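Local coordinates for protein acetyltransferase, GNAT family (Listeria monocytogenes str. 4b, PDB 2OH1) that probably transfers the acetyl group of acetyl-coenzyme A to an acceptor that has not been identified, at residues A[66-71]-A[79-84]; A[29-34]-A[53-58]; A[144-149]-A[163-168]. All blocks are in the same frame, centred on the assembly; numbering follows the deposited sequence.

Interaction 1: A[66-71]-A[79-84]; sequences EVALFE and GAMIIR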
loop_
_atom_site.group_PDB
_atom_site.type_symbol
_atom_site.label_atom_id
_atom_site.label_comp_id
_atom_site.label_asym_id
_atom_site.label_seq_id
_atom_site.Cartn_x
_atom_site.Cartn_y
_atom_site.Cartn_z
ATOM N N GLU A 66 -8.537 -7.172 0.340
ATOM C CA GLU A 66 -7.369 -6.416 0.742
ATOM C C GLU A 66 -6.406 -6.131 -0.402
ATOM O O GLU A 66 -5.288 -5.650 -0.133
ATOM C CB GLU A 66 -6.669 -7.164 1.900
ATOM C CG GLU A 66 -7.465 -7.018 3.187
ATOM C CD GLU A 66 -6.933 -7.757 4.419
ATOM O OE1 GLU A 66 -6.167 -8.730 4.271
ATOM O OE2 GLU A 66 -7.248 -7.359 5.561
ATOM N N VAL A 67 -6.755 -6.503 -1.641
ATOM C CA VAL A 67 -5.954 -6.206 -2.801
ATOM C C VAL A 67 -6.722 -5.341 -3.762
ATOM O O VAL A 67 -7.787 -5.733 -4.263
ATOM C CB VAL A 67 -5.525 -7.472 -3.525
ATOM C CG1 VAL A 67 -4.550 -7.087 -4.676
ATOM C CG2 VAL A 67 -4.834 -8.486 -2.623
ATOM N N ALA A 68 -6.223 -4.166 -4.066
ATOM C CA ALA A 68 -6.853 -3.256 -5.037
ATOM C C ALA A 68 -5.991 -3.189 -6.272
ATOM O O ALA A 68 -4.759 -3.077 -6.149
ATOM C CB ALA A 68 -7.005 -1.880 -4.440
ATOM N N LEU A 69 -6.599 -3.306 -7.458
ATOM C CA LEU A 69 -5.929 -3.302 -8.725
ATOM C C LEU A 69 -6.292 -2.035 -9.485
ATOM O O LEU A 69 -7.435 -1.617 -9.501
ATOM C CB LEU A 69 -6.410 -4.504 -9.537
ATOM C CG LEU A 69 -6.155 -5.867 -8.853
ATOM C CD1 LEU A 69 -6.668 -7.001 -9.825
ATOM C CD2 LEU A 69 -4.717 -6.040 -8.437
ATOM N N PHE A 70 -5.309 -1.494 -10.187
ATOM C CA PHE A 70 -5.411 -0.196 -10.901
ATOM C C PHE A 70 -5.007 -0.519 -12.331
ATOM O O PHE A 70 -3.856 -0.914 -12.572
ATOM C CB PHE A 70 -4.489 0.840 -10.236
ATOM C CG PHE A 70 -4.898 1.130 -8.845
ATOM C CD1 PHE A 70 -4.518 0.279 -7.812
ATOM C CD2 PHE A 70 -5.715 2.212 -8.578
ATOM C CE1 PHE A 70 -4.974 0.524 -6.517
ATOM C CE2 PHE A 70 -6.169 2.450 -7.238
ATOM C CZ PHE A 70 -5.794 1.585 -6.243
ATOM N N GLU A 71 -5.973 -0.435 -13.245
ATOM C CA GLU A 71 -5.798 -0.877 -14.625
ATOM C C GLU A 71 -6.077 0.248 -15.633
ATOM O O GLU A 71 -6.934 1.113 -15.378
ATOM C CB GLU A 71 -6.694 -2.090 -14.879
ATOM C CG GLU A 71 -6.335 -3.306 -14.056
ATOM C CD GLU A 71 -7.377 -4.425 -14.181
ATOM O OE1 GLU A 71 -8.577 -4.148 -14.175
ATOM O OE2 GLU A 71 -6.956 -5.602 -14.265
ATOM N N GLY A 79 -0.957 -0.785 -11.377
ATOM C CA GLY A 79 -0.535 -0.871 -9.997
ATOM C C GLY A 79 -1.405 -1.800 -9.192
ATOM O O GLY A 79 -2.520 -2.175 -9.631
ATOM N N ALA A 80 -0.881 -2.207 -8.048
ATOM C CA ALA A 80 -1.624 -3.005 -7.092
ATOM C C ALA A 80 -1.250 -2.578 -5.709
ATOM O O ALA A 80 -0.077 -2.281 -5.455
ATOM C CB ALA A 80 -1.366 -4.508 -7.313
HETATM N N MSE A 81 -2.214 -2.615 -4.821
HETATM C CA MSE A 81 -2.046 -2.205 -3.468
HETATM C C MSE A 81 -2.557 -3.276 -2.509
HETATM O O MSE A 81 -3.678 -3.762 -2.677
HETATM C CB MSE A 81 -2.799 -0.940 -3.258
HETATM C CG MSE A 81 -2.751 -0.400 -1.862
HETATM SE SE MSE A 81 -3.457 1.383 -1.611
HETATM C CE MSE A 81 -5.213 1.008 -2.153
ATOM N N ILE A 82 -1.721 -3.590 -1.522
ATOM C CA ILE A 82 -2.007 -4.512 -0.446
ATOM C C ILE A 82 -2.325 -3.708 0.779
ATOM O O ILE A 82 -1.549 -2.873 1.305
ATOM C CB ILE A 82 -0.841 -5.507 -0.194
ATOM C CG1 ILE A 82 -0.406 -6.199 -1.510
ATOM C CG2 ILE A 82 -1.288 -6.520 0.874
ATOM C CD1 ILE A 82 -1.540 -6.771 -2.417
ATOM N N ILE A 83 -3.503 -3.939 1.273
ATOM C CA ILE A 83 -3.758 -3.414 2.584
ATOM C C ILE A 83 -4.082 -4.487 3.618
ATOM O O ILE A 83 -4.256 -5.680 3.304
ATOM C CB ILE A 83 -4.854 -2.459 2.534
ATOM C CG1 ILE A 83 -6.190 -3.182 2.474
ATOM C CG2 ILE A 83 -4.699 -1.478 1.384
ATOM C CD1 ILE A 83 -7.324 -2.106 2.474
ATOM N N ARG A 84 -4.179 -4.053 4.843
ATOM C CA ARG A 84 -4.733 -4.899 5.853
ATOM C C ARG A 84 -5.890 -4.099 6.450
ATOM O O ARG A 84 -5.691 -2.932 6.838
ATOM C CB ARG A 84 -3.732 -5.230 6.919
ATOM C CG ARG A 84 -2.622 -6.132 6.444
ATOM C CD ARG A 84 -3.168 -7.404 5.689
ATOM N NE ARG A 84 -2.165 -8.466 5.790
ATOM C CZ ARG A 84 -1.995 -9.253 6.837
ATOM N NH1 ARG A 84 -2.793 -9.185 7.896
ATOM N NH2 ARG A 84 -1.016 -10.128 6.836
HETATM O O HOH W 1 -6.041 -8.321 7.542
#
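Glu-66 OE2 is gripped by two donors: water 1, whose oxygen lies only 2.5 Å from Glu-66 OE2, and the backbone N of Lys-85. The other carboxylate oxygen, OE1, forms a salt bridge with Arg-61. Water 1 also links weakly to NH1 of Arg-84, but that guanidinium makes no direct bond with Glu-66, since OE1 stands well out of its plane. Beyond this polar end, 67-71 and 79-84 run as an antiparallel hairpin. Ala-68 and Met-81 are a hydrogen-bonded pair, with Ala-68 N to Met-81 O and Met-81 N to Ala-68 O both 2.9 Å. Phe-70 pairs likewise with Gly-79, and the ring edge lies near Gly-79 O, in plane, beside a residue with no side chain to obstruct it. On this face selenomethionine Met-81 runs out with CG anti to the backbone N and bends at chi3 (62°). Its CE thereby approaches the small methyl of Ala-68 (CB to CE 4.1 Å) and the edge of Phe-70 at CZ; helix 120-134 packs against all three residues. On the other face Ile-82 points alongside Val-67, its CD1 3.7 Å from Val-67 CG2, while Leu-69 CD2 meets Ala-80 CB at 3.9 Å. An apolar hairpin thus ends in a buried carboxylate, which Arg-61, the amide of Lys-85 and the nearby Arg-84 would probably keep ionised.

Interaction 2: A[29-34]-A[53-58]; sequences DLMIDT and FDVHNI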
loop_
_atom_site.group_PDB
_atom_site.type_symbol
_atom_site.label_atom_id
_atom_site.label_comp_id
_atom_site.label_asym_id
_atom_site.label_seq_id
_atom_site.Cartn_x
_atom_site.Cartn_y
_atom_site.Cartn_z
ATOM N N ASP A 29 2.888 -12.795 -10.281
ATOM C CA ASP A 29 3.929 -12.448 -11.267
ATOM C C ASP A 29 4.411 -11.058 -11.000
ATOM O O ASP A 29 5.633 -10.792 -10.993
ATOM C CB ASP A 29 3.450 -12.529 -12.693
ATOM C CG ASP A 29 3.467 -13.933 -13.245
ATOM O OD1 ASP A 29 4.059 -14.878 -12.639
ATOM O OD2 ASP A 29 2.815 -14.094 -14.311
ATOM N N LEU A 30 3.484 -10.169 -10.688
ATOM C CA LEU A 30 3.802 -8.820 -10.310
ATOM C C LEU A 30 4.702 -8.707 -9.026
ATOM O O LEU A 30 5.647 -7.885 -8.961
ATOM C CB LEU A 30 2.566 -8.002 -10.141
ATOM C CG LEU A 30 2.736 -6.540 -9.759
ATOM C CD1 LEU A 30 3.672 -5.742 -10.721
ATOM C CD2 LEU A 30 1.429 -5.701 -9.547
HETATM N N MSE A 31 4.391 -9.535 -8.034
HETATM C CA MSE A 31 5.172 -9.616 -6.788
HETATM C C MSE A 31 6.590 -10.042 -7.122
HETATM O O MSE A 31 7.531 -9.346 -6.753
HETATM C CB MSE A 31 4.533 -10.565 -5.771
HETATM C CG MSE A 31 3.172 -10.076 -5.323
HETATM SE SE MSE A 31 2.381 -11.117 -3.935
HETATM C CE MSE A 31 1.297 -9.744 -3.095
ATOM N N ILE A 32 6.701 -11.162 -7.837
ATOM C CA ILE A 32 7.990 -11.762 -8.221
ATOM C C ILE A 32 8.804 -10.728 -8.949
ATOM O O ILE A 32 10.002 -10.494 -8.618
ATOM C CB ILE A 32 7.815 -13.003 -9.118
ATOM C CG1 ILE A 32 7.290 -14.210 -8.361
ATOM C CG2 ILE A 32 9.198 -13.385 -9.813
ATOM C CD1 ILE A 32 6.692 -15.317 -9.270
ATOM N N ASP A 33 8.193 -10.028 -9.894
ATOM C CA ASP A 33 8.904 -9.084 -10.740
ATOM C C ASP A 33 9.337 -7.849 -9.921
ATOM O O ASP A 33 10.479 -7.351 -10.093
ATOM C CB ASP A 33 8.099 -8.689 -12.015
ATOM C CG ASP A 33 7.895 -9.877 -12.985
ATOM O OD1 ASP A 33 8.612 -10.902 -12.933
ATOM O OD2 ASP A 33 6.970 -9.807 -13.804
ATOM N N THR A 34 8.485 -7.397 -8.988
ATOM C CA THR A 34 8.796 -6.283 -8.148
ATOM C C THR A 34 9.979 -6.638 -7.186
ATOM O O THR A 34 10.895 -5.809 -6.958
ATOM C CB THR A 34 7.608 -5.807 -7.331
ATOM O OG1 THR A 34 6.524 -5.526 -8.216
ATOM C CG2 THR A 34 7.953 -4.515 -6.621
ATOM N N PHE A 53 6.880 -9.802 0.100
ATOM C CA PHE A 53 5.656 -9.642 -0.647
ATOM C C PHE A 53 4.778 -10.808 -0.384
ATOM O O PHE A 53 5.248 -11.935 -0.367
ATOM C CB PHE A 53 5.946 -9.609 -2.139
ATOM C CG PHE A 53 6.613 -8.327 -2.577
ATOM C CD1 PHE A 53 7.954 -8.137 -2.273
ATOM C CD2 PHE A 53 5.951 -7.329 -3.262
ATOM C CE1 PHE A 53 8.595 -6.978 -2.600
ATOM C CE2 PHE A 53 6.584 -6.141 -3.574
ATOM C CZ PHE A 53 7.931 -5.972 -3.280
ATOM N N ASP A 54 3.491 -10.583 -0.151
ATOM C CA ASP A 54 2.608 -11.647 0.362
ATOM C C ASP A 54 2.129 -12.688 -0.620
ATOM O O ASP A 54 0.959 -12.870 -0.879
ATOM C CB ASP A 54 1.439 -11.037 1.136
ATOM C CG ASP A 54 0.787 -12.000 2.112
ATOM O OD1 ASP A 54 1.288 -13.141 2.288
ATOM O OD2 ASP A 54 -0.244 -11.583 2.707
ATOM N N VAL A 55 3.088 -13.453 -1.120
ATOM C CA VAL A 55 2.803 -14.596 -1.984
ATOM C C VAL A 55 2.177 -15.770 -1.242
ATOM O O VAL A 55 1.385 -16.548 -1.808
ATOM C CB VAL A 55 4.057 -15.062 -2.768
ATOM C CG1 VAL A 55 4.477 -13.941 -3.802
ATOM C CG2 VAL A 55 5.209 -15.558 -1.845
ATOM N N HIS A 56 2.472 -15.932 0.020
ATOM C CA HIS A 56 2.062 -17.136 0.752
ATOM C C HIS A 56 0.581 -17.099 1.164
ATOM O O HIS A 56 0.004 -18.147 1.378
ATOM C CB HIS A 56 2.948 -17.349 1.951
ATOM C CG HIS A 56 4.352 -17.648 1.559
ATOM N ND1 HIS A 56 4.709 -18.867 1.014
ATOM C CD2 HIS A 56 5.458 -16.868 1.520
ATOM C CE1 HIS A 56 6.002 -18.844 0.741
ATOM N NE2 HIS A 56 6.482 -17.645 1.033
ATOM N N ASN A 57 0.013 -15.882 1.283
ATOM C CA ASN A 57 -1.355 -15.722 1.754
ATOM C C ASN A 57 -2.190 -14.910 0.774
ATOM O O ASN A 57 -3.228 -14.330 1.171
ATOM C CB ASN A 57 -1.318 -14.975 3.093
ATOM C CG ASN A 57 -0.447 -15.686 4.100
ATOM O OD1 ASN A 57 -0.835 -16.774 4.581
ATOM N ND2 ASN A 57 0.751 -15.137 4.357
ATOM N N ILE A 58 -1.786 -14.901 -0.491
ATOM C CA ILE A 58 -2.496 -14.088 -1.463
ATOM C C ILE A 58 -3.978 -14.439 -1.591
ATOM O O ILE A 58 -4.825 -13.538 -1.780
ATOM C CB ILE A 58 -1.779 -14.128 -2.823
ATOM C CG1 ILE A 58 -2.339 -13.058 -3.763
ATOM C CG2 ILE A 58 -1.755 -15.541 -3.350
ATOM C CD1 ILE A 58 -2.292 -11.602 -3.219
#
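Phe-53 opens the loop by directing its CB at helix 24-40, where it meets Met-31 CB at 4.0 Å. One face of its ring lies over Met-31 O, and the ring tip reaches the next helical turn, with CZ 3.6 Å from Thr-34 CG2. The Thr-34 side chain runs roughly perpendicular to that of Phe-53. Its branches divide the work: CG2, anti to the backbone N, touches the ring, while OG1 donates to Leu-30 O at 2.6 Å, an oxygen that also accepts Thr-34 N. Asp-54 centres an inverse gamma turn, closed by Val-55 N to Phe-53 O (2.7 Å), and its backbone C rests against Met-31 SE. Its CB is directed away from the helix, and the carboxylate is held elsewhere: the syn lone pair of OD1 takes Asn-57 ND2 at 2.9 Å, and OD2 pairs with Arg-61. Val-55 then turns CG1 onto Met-31 SE, 3.5 Å away, their side chains passing head to tail. Asn-57 holds the N-cap position of helix 58-63, and Ile-58 ends the walk with CD1 4.0 Å from Met-31 CE. The long, extended selenomethionine thus touches Phe-53, Asp-54, Val-55 and Ile-58. Such helices and loops between the first strands of a GNAT fold commonly border the acceptor site; an unidentified ligand about 3 Å from the Thr-34 side chain, though probably from the crystallisation liquor, is consistent with a pocket here.

Interaction 3: A[144-149]-A[163-168]; sequences CIESNE and SGKKNG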
loop_
_atom_site.group_PDB
_atom_site.type_symbol
_atom_site.label_atom_id
_atom_site.label_comp_id
_atom_site.label_asym_id
_atom_site.label_seq_id
_atom_site.Cartn_x
_atom_site.Cartn_y
_atom_site.Cartn_z
ATOM N N CYS A 144 7.467 3.114 7.673
ATOM C CA CYS A 144 8.503 3.372 6.657
ATOM C C CYS A 144 9.831 3.249 7.351
ATOM O O CYS A 144 9.997 3.777 8.413
ATOM C CB CYS A 144 8.394 4.811 6.069
ATOM S SG CYS A 144 9.353 5.039 4.612
ATOM N N ILE A 145 10.750 2.540 6.724
ATOM C CA ILE A 145 12.092 2.473 7.239
ATOM C C ILE A 145 12.652 3.909 7.452
ATOM O O ILE A 145 12.494 4.777 6.595
ATOM C CB ILE A 145 12.978 1.609 6.254
ATOM C CG1 ILE A 145 14.274 1.221 6.915
ATOM C CG2 ILE A 145 13.169 2.311 4.890
ATOM C CD1 ILE A 145 15.183 0.392 5.944
ATOM N N GLU A 146 13.283 4.131 8.596
ATOM C CA GLU A 146 13.781 5.462 8.961
ATOM C C GLU A 146 14.845 6.029 8.010
ATOM O O GLU A 146 15.075 7.247 8.008
ATOM C CB GLU A 146 14.308 5.480 10.394
ATOM C CG GLU A 146 15.615 4.751 10.607
ATOM C CD GLU A 146 16.048 4.768 12.061
ATOM O OE1 GLU A 146 15.592 5.663 12.813
ATOM O OE2 GLU A 146 16.848 3.896 12.447
ATOM N N SER A 147 15.513 5.173 7.233
ATOM C CA SER A 147 16.565 5.631 6.343
ATOM C C SER A 147 16.186 5.946 4.903
ATOM O O SER A 147 17.039 6.468 4.166
ATOM C CB SER A 147 17.665 4.574 6.337
ATOM O OG SER A 147 17.155 3.307 5.949
ATOM N N ASN A 148 14.942 5.655 4.477
ATOM C CA ASN A 148 14.529 5.966 3.099
ATOM C C ASN A 148 13.983 7.391 3.039
ATOM O O ASN A 148 12.793 7.634 3.272
ATOM C CB ASN A 148 13.494 4.981 2.559
ATOM C CG ASN A 148 13.263 5.133 1.093
ATOM O OD1 ASN A 148 13.395 6.216 0.516
ATOM N ND2 ASN A 148 12.892 4.025 0.455
ATOM N N GLU A 149 14.870 8.335 2.734
ATOM C CA GLU A 149 14.506 9.733 2.769
ATOM C C GLU A 149 13.373 10.034 1.785
ATOM O O GLU A 149 12.424 10.699 2.119
ATOM C CB GLU A 149 15.705 10.656 2.499
ATOM C CG GLU A 149 15.255 12.098 2.421
ATOM C CD GLU A 149 16.261 13.115 2.935
ATOM O OE1 GLU A 149 17.485 12.906 2.757
ATOM O OE2 GLU A 149 15.798 14.141 3.490
ATOM N N SER A 163 3.851 9.923 13.456
ATOM C CA SER A 163 3.244 9.454 14.708
ATOM C C SER A 163 4.167 8.699 15.634
ATOM O O SER A 163 3.721 8.226 16.679
ATOM C CB SER A 163 2.035 8.572 14.370
ATOM O OG SER A 163 1.093 9.351 13.657
ATOM N N GLY A 164 5.444 8.609 15.325
ATOM C CA GLY A 164 6.428 8.028 16.240
ATOM C C GLY A 164 7.357 7.077 15.534
ATOM O O GLY A 164 7.389 7.017 14.302
ATOM N N LYS A 165 8.115 6.308 16.327
ATOM C CA LYS A 165 9.158 5.457 15.757
ATOM C C LYS A 165 9.304 4.194 16.595
ATOM O O LYS A 165 9.125 4.260 17.826
ATOM C CB LYS A 165 10.488 6.208 15.648
ATOM C CG LYS A 165 11.225 6.331 16.913
ATOM C CD LYS A 165 12.511 7.175 16.773
ATOM C CE LYS A 165 13.543 6.525 15.885
ATOM N NZ LYS A 165 14.910 7.051 16.259
ATOM N N LYS A 166 9.563 3.074 15.930
ATOM C CA LYS A 166 9.803 1.816 16.640
ATOM C C LYS A 166 10.475 0.852 15.707
ATOM O O LYS A 166 10.159 0.786 14.500
ATOM C CB LYS A 166 8.518 1.223 17.180
ATOM C CG LYS A 166 8.730 -0.077 17.976
ATOM C CD LYS A 166 7.514 -0.497 18.736
ATOM C CE LYS A 166 7.695 -1.854 19.419
ATOM N NZ LYS A 166 6.474 -2.261 20.177
ATOM N N ASN A 167 11.479 0.140 16.268
ATOM C CA ASN A 167 12.127 -0.966 15.545
ATOM C C ASN A 167 12.761 -0.556 14.228
ATOM O O ASN A 167 12.851 -1.372 13.289
ATOM C CB ASN A 167 11.163 -2.137 15.375
ATOM C CG ASN A 167 10.939 -2.914 16.685
ATOM O OD1 ASN A 167 11.760 -2.841 17.576
ATOM N ND2 ASN A 167 9.864 -3.643 16.777
ATOM N N GLY A 168 13.194 0.709 14.159
ATOM C CA GLY A 168 13.819 1.231 12.961
ATOM C C GLY A 168 12.879 1.766 11.931
ATOM O O GLY A 168 13.305 2.010 10.779
#
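The C-terminal beta hairpin of the GNAT fold, 161-166 with 169-175, meets at its tip the bend that leads from strand 139-145 into helix 149-157. One hydrogen bond fastens the two: Glu-146 N donates to Gly-168 O at 3.0 Å, nearly straight at 165°, although the donor stands above the carbonyl plane. Asn-167 and Gly-168 have the backbone angles of a type I' turn, both in the left-handed region that asparagine and glycine tolerate best, and glycine adds no CB to crowd the preceding carbonyl at phi 86°. Opposite, Ile-145 to Asn-148 form a type I turn whose Asn-148 N to Ile-145 O bond is weak. Glu-146 adopts the crowded position, CG between the backbone N and carbonyl carbon (chi1 72°). From there its extended chain passes Gly-168 O, with CG 3.6 Å from that oxygen. Its OE1 comes to 3.8 Å from Lys-165 NZ, the two side chains meeting at a slant, a long salt bridge between solvent-exposed residues and therefore probably modest in strength. Long charged chains fit such a surface, whereas Ile-145 directs its CB away from the hairpin and packs on Trp-46 and Ser-47 of helix 46-51. Asn-148, at the N-cap, uses OD1 to cap Leu-151 N of helix 149-157. Glu-146 and Lys-165 both touch Tyr-170 of strand 169-175, which runs between strand 139-145 and the outermost strand 161-166.

Overall arrangement
From the N terminus, interaction 2 comes first, joining helix 24-40 to the loop before helix 58-63 and so closing a loop that holds helix 46-51. Interaction 1 follows directly, closing the short hairpin of strands 67-71 and 77-84, and interaction 3 comes last, enclosing helix 149-157. The three are in series, none nested or crossed. Interactions 1 and 2 touch: Ala-80 meets Leu-30, Val-67 meets Ile-58 and Ile-82 meets Met-31, which seats the helical layer on one face of the sheet. Interaction 3 shares that sheet but lies about 23 Å from interaction 1 between centres, on the far side of strand 103-111, where strand 139-145 and the C-terminal hairpin meet.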